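Local coordinates for protein NtrC family transcriptional regulator (Clostridium acetobutylicum ATCC 824, PDB 2Q5C) that probably regulates transcription as an ATP-dependent activator of the NtrC family, the fragment here being its N-terminal PrpR_N-type domain, at residues K34-L38 and T39-K43; I76-R80 and F81-R85; I166-G169 and E170-R174. All blocks are in the same frame, centred on the assembly; numbering follows the deposited sequence. Where two conformers were deposited one is given.

Interaction 1. Residues K34-L38 and T39-K43; sequences KTASL and TRASK. With SO4 (sulfate ion), chain F; SO4 (sulfate ion), chain D.
Arg-40 folds back along the chain to reach Thr-35: its NH1 donates to the carbonyl O of Thr-35 at 3.0 Å, meeting a lone pair in the carbonyl plane, although that oxygen sits 16° out of the guanidinium plane. With CG swung away from the backbone N (chi1 178°) and the chain straight to NE, the guanidinium is carried alongside the preceding extended residues. A water in the guanidinium plane also accepts from NH1 and from the backbone N of Ser-37. The methyl CB of Ala-36 approaches Arg-40 NH1 obliquely at 3.4 Å and faces the CB of Ala-41 at 3.9 Å; both methyls also touch Ile-10 of the neighbouring strand. This is the turn by which strand 30-35, at the edge of a four-stranded parallel sheet, passes into helix 38-48 in an alpha/beta lobe with strand order 2-1-3-4. Ala-41 N closes the first helical turn on Ser-37 O at 3.0 Å, and Ser-42 N reaches Leu-38 O. Ser-42 OG turns inward to Thr-39 O at 2.7 Å, an oxygen that also accepts from Lys-43 N. At the strand end, Thr-35 N points almost straight at O1 of a sulfate, 2.9 Å away, while Lys-34 NZ donates to O3 of a second sulfate; both ions probably came from the crystallisation liquor.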
loop_
_atom_site.group_PDB
_atom_site.type_symbol
_atom_site.label_atom_id
_atom_site.label_comp_id
_atom_site.label_asym_id
_atom_site.label_seq_id
_atom_site.Cartn_x
_atom_site.Cartn_y
_atom_site.Cartn_z
ATOM N N LYS A 34 2.108 -13.171 2.130
ATOM C CA LYS A 34 3.195 -12.861 3.057
ATOM C C LYS A 34 2.960 -11.472 3.604
ATOM O O LYS A 34 2.557 -10.552 2.881
ATOM C CB LYS A 34 4.575 -12.905 2.371
ATOM C CG LYS A 34 4.905 -14.254 1.709
ATOM C CD LYS A 34 5.232 -15.352 2.751
ATOM C CE LYS A 34 5.554 -16.673 2.062
ATOM N NZ LYS A 34 5.571 -17.863 2.999
ATOM N N THR A 35 3.219 -11.302 4.896
ATOM C CA THR A 35 2.968 -10.045 5.555
ATOM C C THR A 35 4.272 -9.285 5.657
ATOM O O THR A 35 5.166 -9.663 6.445
ATOM C CB THR A 35 2.365 -10.299 6.965
ATOM O OG1 THR A 35 1.142 -11.026 6.804
ATOM C CG2 THR A 35 2.084 -8.984 7.697
ATOM N N ALA A 36 4.402 -8.241 4.845
ATOM C CA ALA A 36 5.654 -7.477 4.811
ATOM C C ALA A 36 5.481 -6.200 4.023
ATOM O O ALA A 36 4.532 -6.070 3.261
ATOM C CB ALA A 36 6.762 -8.329 4.158
ATOM N N SER A 37 6.445 -5.277 4.178
ATOM C CA SER A 37 6.488 -4.072 3.346
ATOM C C SER A 37 7.934 -3.684 3.007
ATOM O O SER A 37 8.895 -4.152 3.656
ATOM C CB SER A 37 5.817 -2.879 4.061
ATOM O OG SER A 37 6.617 -2.472 5.167
ATOM N N LEU A 38 8.052 -2.817 2.013
ATOM C CA LEU A 38 9.304 -2.114 1.715
ATOM C C LEU A 38 10.510 -3.048 1.561
ATOM O O LEU A 38 10.410 -4.059 0.843
ATOM C CB LEU A 38 9.534 -1.000 2.727
ATOM C CG LEU A 38 8.363 -0.003 2.837
ATOM C CD1 LEU A 38 8.695 1.079 3.867
ATOM C CD2 LEU A 38 7.972 0.624 1.521
ATOM N N THR A 39 11.646 -2.743 2.188
ATOM C CA THR A 39 12.847 -3.584 1.961
ATOM C C THR A 39 12.629 -5.034 2.381
ATOM O O THR A 39 13.000 -5.972 1.655
ATOM C CB THR A 39 14.091 -2.975 2.637
ATOM O OG1 THR A 39 14.317 -1.685 2.069
ATOM C CG2 THR A 39 15.326 -3.865 2.427
ATOM N N ARG A 40 11.999 -5.261 3.528
ATOM C CA ARG A 40 11.750 -6.634 3.965
ATOM C C ARG A 40 10.866 -7.391 2.958
ATOM O O ARG A 40 11.120 -8.572 2.678
ATOM C CB ARG A 40 11.099 -6.610 5.342
ATOM C CG ARG A 40 10.754 -7.959 5.843
ATOM C CD ARG A 40 10.557 -7.957 7.338
ATOM N NE ARG A 40 10.130 -9.287 7.770
ATOM C CZ ARG A 40 8.866 -9.696 7.767
ATOM N NH1 ARG A 40 7.901 -8.873 7.366
ATOM N NH2 ARG A 40 8.565 -10.928 8.162
ATOM N N ALA A 41 9.848 -6.716 2.401
ATOM C CA ALA A 41 9.031 -7.308 1.339
ATOM C C ALA A 41 9.842 -7.663 0.117
ATOM O O ALA A 41 9.605 -8.714 -0.472
ATOM C CB ALA A 41 7.867 -6.383 0.961
ATOM N N SER A 42 10.826 -6.823 -0.229
ATOM C CA SER A 42 11.652 -7.113 -1.414
ATOM C C SER A 42 12.529 -8.351 -1.173
ATOM O O SER A 42 12.726 -9.140 -2.098
ATOM C CB SER A 42 12.478 -5.883 -1.809
ATOM O OG SER A 42 13.556 -5.657 -0.947
ATOM N N LYS A 43 12.998 -8.563 0.048
ATOM C CA LYS A 43 13.773 -9.779 0.359
ATOM C C LYS A 43 12.903 -11.039 0.239
ATOM O O LYS A 43 13.306 -12.064 -0.319
ATOM C CB LYS A 43 14.407 -9.685 1.746
ATOM C CG LYS A 43 15.184 -10.954 2.113
ATOM C CD LYS A 43 15.932 -10.778 3.413
ATOM C CE LYS A 43 16.722 -12.058 3.768
ATOM N NZ LYS A 43 17.605 -11.808 4.980
HETATM S S SO4 F . 3.394 -14.386 6.950
HETATM O O1 SO4 F . 4.401 -13.576 6.263
HETATM O O2 SO4 F . 3.594 -14.283 8.396
HETATM O O3 SO4 F . 2.048 -13.906 6.650
HETATM O O4 SO4 F . 3.544 -15.781 6.528
HETATM S S SO4 D . 8.241 -20.107 1.450
HETATM O O1 SO4 D . 8.851 -18.963 2.135
HETATM O O2 SO4 D . 8.507 -21.293 2.265
HETATM O O3 SO4 D . 6.818 -19.883 1.312
HETATM O O4 SO4 D . 8.837 -20.265 0.118
HETATM O O HOH W 1 7.823 -5.874 6.734
#

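Interaction 2. Residues I76-R80 and F81-R85; sequences IKVTR and FDTMR
Lys-77 meets Asp-82 through one water, which donates to Lys-77 O at 2.7 Å and to Asp-82 OD2 at 2.6 Å, while the lysine side chain itself leads off from the helix. The residues 76-80 lead from strand 73-76, at the edge of the first parallel sheet, into helix 80-90. Val-78 follows with a loose van der Waals touch: its CG1 comes within 4.2 Å of Thr-83 OG1, the two side chains lying at about a right angle, and the valine also packs on Arg-58. Thr-79 is the N-cap of helix 80-90 and forms a capping box with Asp-82. In one direction Asp-82 N donates to Thr-79 OG1 at 3.0 Å; in the other, Thr-79 N donates to Asp-82 OD2 at 2.9 Å, on the anti side of the carboxylate and 31° out of its plane. The hydroxyl is placed for this by a chi1 of 71°, which sets OG1 between the backbone N and the carbonyl carbon and leaves CG2 beside the N. Thr-79 O in turn accepts from Thr-83 N at 3.1 Å, with Thr-83 OG1 equally near. Arg-80 opens the helix proper; its O accepts from Met-84 N, and the Met-84 side chain packs on helix 109-116. The reciprocal pair of capping bonds thus ties the loop to the first turn, and the positive helix end, together with the N-H and water donors at OD2, would probably favour the ionised carboxylate.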
loop_
_atom_site.group_PDB
_atom_site.type_symbol
_atom_site.label_atom_id
_atom_site.label_comp_id
_atom_site.label_asym_id
_atom_site.label_seq_id
_atom_site.Cartn_x
_atom_site.Cartn_y
_atom_site.Cartn_z
ATOM N N ILE A 76 -0.922 -2.760 -6.910
ATOM C CA ILE A 76 -2.282 -2.270 -6.598
ATOM C C ILE A 76 -2.141 -0.757 -6.391
ATOM O O ILE A 76 -1.326 -0.314 -5.582
ATOM C CB ILE A 76 -2.854 -2.906 -5.305
ATOM C CG1 ILE A 76 -2.928 -4.441 -5.409
ATOM C CG2 ILE A 76 -4.228 -2.293 -4.997
ATOM C CD1 ILE A 76 -3.006 -5.130 -4.010
ATOM N N LYS A 77 -2.885 0.024 -7.177
ATOM C CA LYS A 77 -2.774 1.482 -7.035
ATOM C C LYS A 77 -3.592 1.948 -5.839
ATOM O O LYS A 77 -4.710 1.466 -5.662
ATOM C CB LYS A 77 -3.241 2.192 -8.302
ATOM C CG LYS A 77 -2.587 1.695 -9.596
ATOM C CD LYS A 77 -1.065 1.831 -9.572
ATOM C CE LYS A 77 -0.441 1.173 -10.814
ATOM N NZ LYS A 77 1.045 1.340 -10.866
ATOM N N VAL A 78 -3.001 2.837 -5.044
ATOM C CA VAL A 78 -3.746 3.555 -4.004
ATOM C C VAL A 78 -4.644 4.572 -4.743
ATOM O O VAL A 78 -4.148 5.346 -5.566
ATOM C CB VAL A 78 -2.824 4.282 -3.018
ATOM C CG1 VAL A 78 -3.665 4.877 -1.885
ATOM C CG2 VAL A 78 -1.748 3.335 -2.447
ATOM N N THR A 79 -5.953 4.534 -4.480
ATOM C CA THR A 79 -6.895 5.376 -5.218
ATOM C C THR A 79 -7.292 6.630 -4.461
ATOM O O THR A 79 -7.064 6.772 -3.255
ATOM C CB THR A 79 -8.163 4.667 -5.623
ATOM O OG1 THR A 79 -8.961 4.439 -4.452
ATOM C CG2 THR A 79 -7.853 3.325 -6.274
ATOM N N ARG A 80 -7.925 7.529 -5.206
ATOM C CA ARG A 80 -8.387 8.780 -4.619
ATOM C C ARG A 80 -9.483 8.493 -3.608
ATOM O O ARG A 80 -9.505 9.106 -2.515
ATOM C CB ARG A 80 -8.887 9.755 -5.696
ATOM C CG ARG A 80 -7.776 10.346 -6.549
ATOM C CD ARG A 80 -8.399 11.047 -7.782
ATOM N NE ARG A 80 -7.382 11.567 -8.681
ATOM C CZ ARG A 80 -7.652 12.282 -9.766
ATOM N NH1 ARG A 80 -8.910 12.559 -10.064
ATOM N NH2 ARG A 80 -6.668 12.709 -10.547
ATOM N N PHE A 81 -10.365 7.548 -3.923
ATOM C CA PHE A 81 -11.452 7.239 -2.981
ATOM C C PHE A 81 -10.900 6.500 -1.739
ATOM O O PHE A 81 -11.391 6.718 -0.614
ATOM C CB PHE A 81 -12.533 6.393 -3.658
ATOM C CG PHE A 81 -13.788 6.265 -2.856
ATOM C CD1 PHE A 81 -14.596 7.367 -2.655
ATOM C CD2 PHE A 81 -14.193 5.041 -2.360
ATOM C CE1 PHE A 81 -15.784 7.262 -1.919
ATOM C CE2 PHE A 81 -15.386 4.922 -1.641
ATOM C CZ PHE A 81 -16.174 6.035 -1.431
ATOM N N ASP A 82 -9.894 5.649 -1.909
ATOM C CA ASP A 82 -9.225 5.018 -0.757
ATOM C C ASP A 82 -8.713 6.119 0.174
ATOM O O ASP A 82 -8.833 6.031 1.420
ATOM C CB ASP A 82 -7.987 4.211 -1.185
ATOM C CG ASP A 82 -8.293 2.938 -1.985
ATOM O OD1 ASP A 82 -9.339 2.316 -1.746
ATOM O OD2 ASP A 82 -7.390 2.586 -2.802
ATOM N N THR A 83 -8.101 7.152 -0.402
ATOM C CA THR A 83 -7.555 8.263 0.408
ATOM C C THR A 83 -8.687 9.031 1.113
ATOM O O THR A 83 -8.580 9.337 2.296
ATOM C CB THR A 83 -6.732 9.182 -0.482
ATOM O OG1 THR A 83 -5.639 8.428 -1.017
ATOM C CG2 THR A 83 -6.124 10.310 0.366
ATOM N N MET A 84 -9.757 9.337 0.400
ATOM C CA MET A 84 -10.854 10.055 1.011
ATOM C C MET A 84 -11.435 9.258 2.149
ATOM O O MET A 84 -11.685 9.829 3.208
ATOM C CB MET A 84 -11.920 10.389 -0.028
ATOM C CG MET A 84 -11.411 11.261 -1.146
ATOM S SD MET A 84 -10.690 12.833 -0.593
ATOM C CE MET A 84 -12.179 13.805 -0.271
ATOM N N ARG A 85 -11.648 7.949 1.961
ATOM C CA ARG A 85 -12.178 7.113 3.069
ATOM C C ARG A 85 -11.306 7.259 4.322
ATOM O O ARG A 85 -11.828 7.388 5.440
ATOM C CB ARG A 85 -12.157 5.633 2.692
ATOM C CG ARG A 85 -13.249 5.153 1.751
ATOM C CD ARG A 85 -12.941 3.725 1.344
ATOM N NE ARG A 85 -14.136 3.020 0.883
ATOM C CZ ARG A 85 -14.119 1.856 0.235
ATOM N NH1 ARG A 85 -12.987 1.261 -0.035
ATOM N NH2 ARG A 85 -15.274 1.307 -0.159
HETATM O O HOH W 2 -5.992 0.473 -3.540
#

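Interaction 3. Residues I166-G169 and E170-R174; sequences INSG and EESLR. With SO4 (sulfate ion), chain G.
Gly-169, the N-cap of helix 170-187, joins the first turn through its carbonyl O, which accepts from Leu-173 N at 3.2 Å. A water accepts weakly from Gly-169 N and lies 2.6 Å from Ser-172 OG. Ser-168 OG comes within 3.4 Å of Ser-172 CB, but Ser-168 has two conformers and this contact belongs to one of them, so it is tentative. Arg-174, one turn on, belongs to a helix that packs on helix 14-27 of the first lobe, with Leu-173 on Leu-16 and Arg-174 on Leu-23. CB of Arg-174 lies 3.5 Å from O2 of a sulfate. From there CG lies opposite the carbonyl carbon (chi1 -71°) and runs along the ion, and CD of Arg-174 passes 3.4 Å from the same sulfate O2. At NE the chain meets Glu-170, one helical turn earlier: Arg-174 NE donates to Glu-170 OE2 at 2.8 Å, using the anti lone pair of that oxygen. The quarter turn at chi4 (-87°) then swings the guanidinium so that Arg-174 NH2 also donates to Glu-170 OE2, at 3.0 Å, nearly along the C-O axis. OE2 lies in the guanidinium plane, gripped side-on by NE and NH2 in an i to i+4 salt bridge. The tip Arg-174 NH1, at another edge, donates to sulfate O2 at 2.9 Å and forms a salt bridge with Glu-26; Lys-27 NZ also bonds to the sulfate, which probably came from the crystallisation liquor. Acceptors at different edges thus hold the rotation of the guanidinium, and Lys-27 probably helps offset the excess negative charge, while Glu-170, in the first turn, would also gain from the positive helix end.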
loop_
_atom_site.group_PDB
_atom_site.type_symbol
_atom_site.label_atom_id
_atom_site.label_comp_id
_atom_site.label_asym_id
_atom_site.label_seq_id
_atom_site.Cartn_x
_atom_site.Cartn_y
_atom_site.Cartn_z
ATOM N N ILE A 166 -4.441 4.140 4.984
ATOM C CA ILE A 166 -5.196 4.143 3.732
ATOM C C ILE A 166 -5.243 2.713 3.255
ATOM O O ILE A 166 -4.177 2.118 3.036
ATOM C CB ILE A 166 -4.511 5.008 2.681
ATOM C CG1 ILE A 166 -4.420 6.458 3.164
ATOM C CG2 ILE A 166 -5.296 4.997 1.360
ATOM C CD1 ILE A 166 -3.493 7.289 2.303
ATOM N N ASN A 167 -6.458 2.198 3.090
ATOM C CA ASN A 167 -6.653 0.783 2.735
ATOM C C ASN A 167 -6.913 0.621 1.254
ATOM O O ASN A 167 -6.974 1.577 0.514
ATOM C CB ASN A 167 -7.799 0.204 3.571
ATOM C CG ASN A 167 -7.454 0.156 5.067
ATOM O OD1 ASN A 167 -6.323 -0.194 5.447
ATOM N ND2 ASN A 167 -8.406 0.569 5.911
ATOM N N SER A 168 -7.063 -0.629 0.869
ATOM C CA SER A 168 -7.386 -1.005 -0.484
ATOM C C SER A 168 -8.599 -1.884 -0.359
ATOM O O SER A 168 -8.912 -2.398 0.723
ATOM C CB SER A 168 -6.254 -1.829 -1.074
ATOM O OG SER A 168 -6.566 -2.123 -2.416
ATOM N N GLY A 169 -9.263 -2.096 -1.468
ATOM C CA GLY A 169 -10.476 -2.882 -1.435
ATOM C C GLY A 169 -10.500 -4.003 -2.439
ATOM O O GLY A 169 -9.515 -4.270 -3.144
ATOM N N GLU A 170 -11.640 -4.656 -2.491
ATOM C CA GLU A 170 -11.839 -5.809 -3.358
ATOM C C GLU A 170 -11.666 -5.502 -4.830
ATOM O O GLU A 170 -11.010 -6.262 -5.550
ATOM C CB GLU A 170 -13.204 -6.475 -3.080
ATOM C CG GLU A 170 -13.535 -7.568 -4.082
ATOM C CD GLU A 170 -14.694 -8.411 -3.656
ATOM O OE1 GLU A 170 -15.163 -8.227 -2.509
ATOM O OE2 GLU A 170 -15.117 -9.271 -4.477
ATOM N N GLU A 171 -12.250 -4.415 -5.307
ATOM C CA GLU A 171 -12.171 -4.155 -6.726
ATOM C C GLU A 171 -10.722 -3.937 -7.159
ATOM O O GLU A 171 -10.293 -4.439 -8.202
ATOM C CB GLU A 171 -13.078 -2.986 -7.103
ATOM C CG GLU A 171 -13.143 -2.707 -8.590
ATOM C CD GLU A 171 -13.742 -3.841 -9.440
ATOM O OE1 GLU A 171 -14.467 -4.731 -8.915
ATOM O OE2 GLU A 171 -13.482 -3.810 -10.671
ATOM N N SER A 172 -9.952 -3.209 -6.355
ATOM C CA SER A 172 -8.538 -2.966 -6.650
ATOM C C SER A 172 -7.749 -4.294 -6.715
ATOM O O SER A 172 -6.881 -4.507 -7.592
ATOM C CB SER A 172 -7.941 -2.040 -5.577
ATOM O OG SER A 172 -8.450 -0.712 -5.718
ATOM N N LEU A 173 -8.045 -5.206 -5.801
ATOM C CA LEU A 173 -7.338 -6.481 -5.791
ATOM C C LEU A 173 -7.760 -7.347 -6.972
ATOM O O LEU A 173 -6.897 -7.965 -7.594
ATOM C CB LEU A 173 -7.561 -7.208 -4.460
ATOM C CG LEU A 173 -6.810 -8.539 -4.307
ATOM C CD1 LEU A 173 -5.293 -8.361 -4.534
ATOM C CD2 LEU A 173 -7.073 -9.121 -2.920
ATOM N N ARG A 174 -9.050 -7.359 -7.317
ATOM C CA ARG A 174 -9.482 -8.083 -8.539
ATOM C C ARG A 174 -8.803 -7.564 -9.782
ATOM O O ARG A 174 -8.372 -8.368 -10.641
ATOM C CB ARG A 174 -11.000 -8.004 -8.697
ATOM C CG ARG A 174 -11.755 -8.830 -7.667
ATOM C CD ARG A 174 -13.266 -8.706 -7.916
ATOM N NE ARG A 174 -13.986 -9.594 -7.024
ATOM C CZ ARG A 174 -14.251 -10.870 -7.307
ATOM N NH1 ARG A 174 -13.857 -11.400 -8.468
ATOM N NH2 ARG A 174 -14.903 -11.606 -6.426
HETATM S S SO4 G . -13.404 -9.744 -11.733
HETATM O O1 SO4 G . -12.982 -8.379 -12.043
HETATM O O2 SO4 G . -12.483 -10.376 -10.790
HETATM O O3 SO4 G . -14.748 -9.680 -11.160
HETATM O O4 SO4 G . -13.421 -10.549 -12.956
HETATM O O HOH W 3 -9.347 0.214 -3.403
#

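Interactions 2 and 3 adjoin, their centres 8 Å apart: the two loops run side by side where the chain passes between the two parallel sheets. Val-78 CG1 packs on Ile-166 CG2 at 3.6 Å, Ile-76 lies against Ser-168, and Asp-82 CG comes within 3.1 Å of Asn-167 O. Interaction 1 stands apart, its centre 21 Å from that of interaction 2 and 19 Å from that of interaction 3. It faces the second lobe, since Ser-37 OG bonds to Thr-151 and Thr-39 OG1 to Glu-128. A glycerol about 4 Å from the side chain of Ser-37 probably comes from the crystallisation liquor, although such molecules often mark pockets.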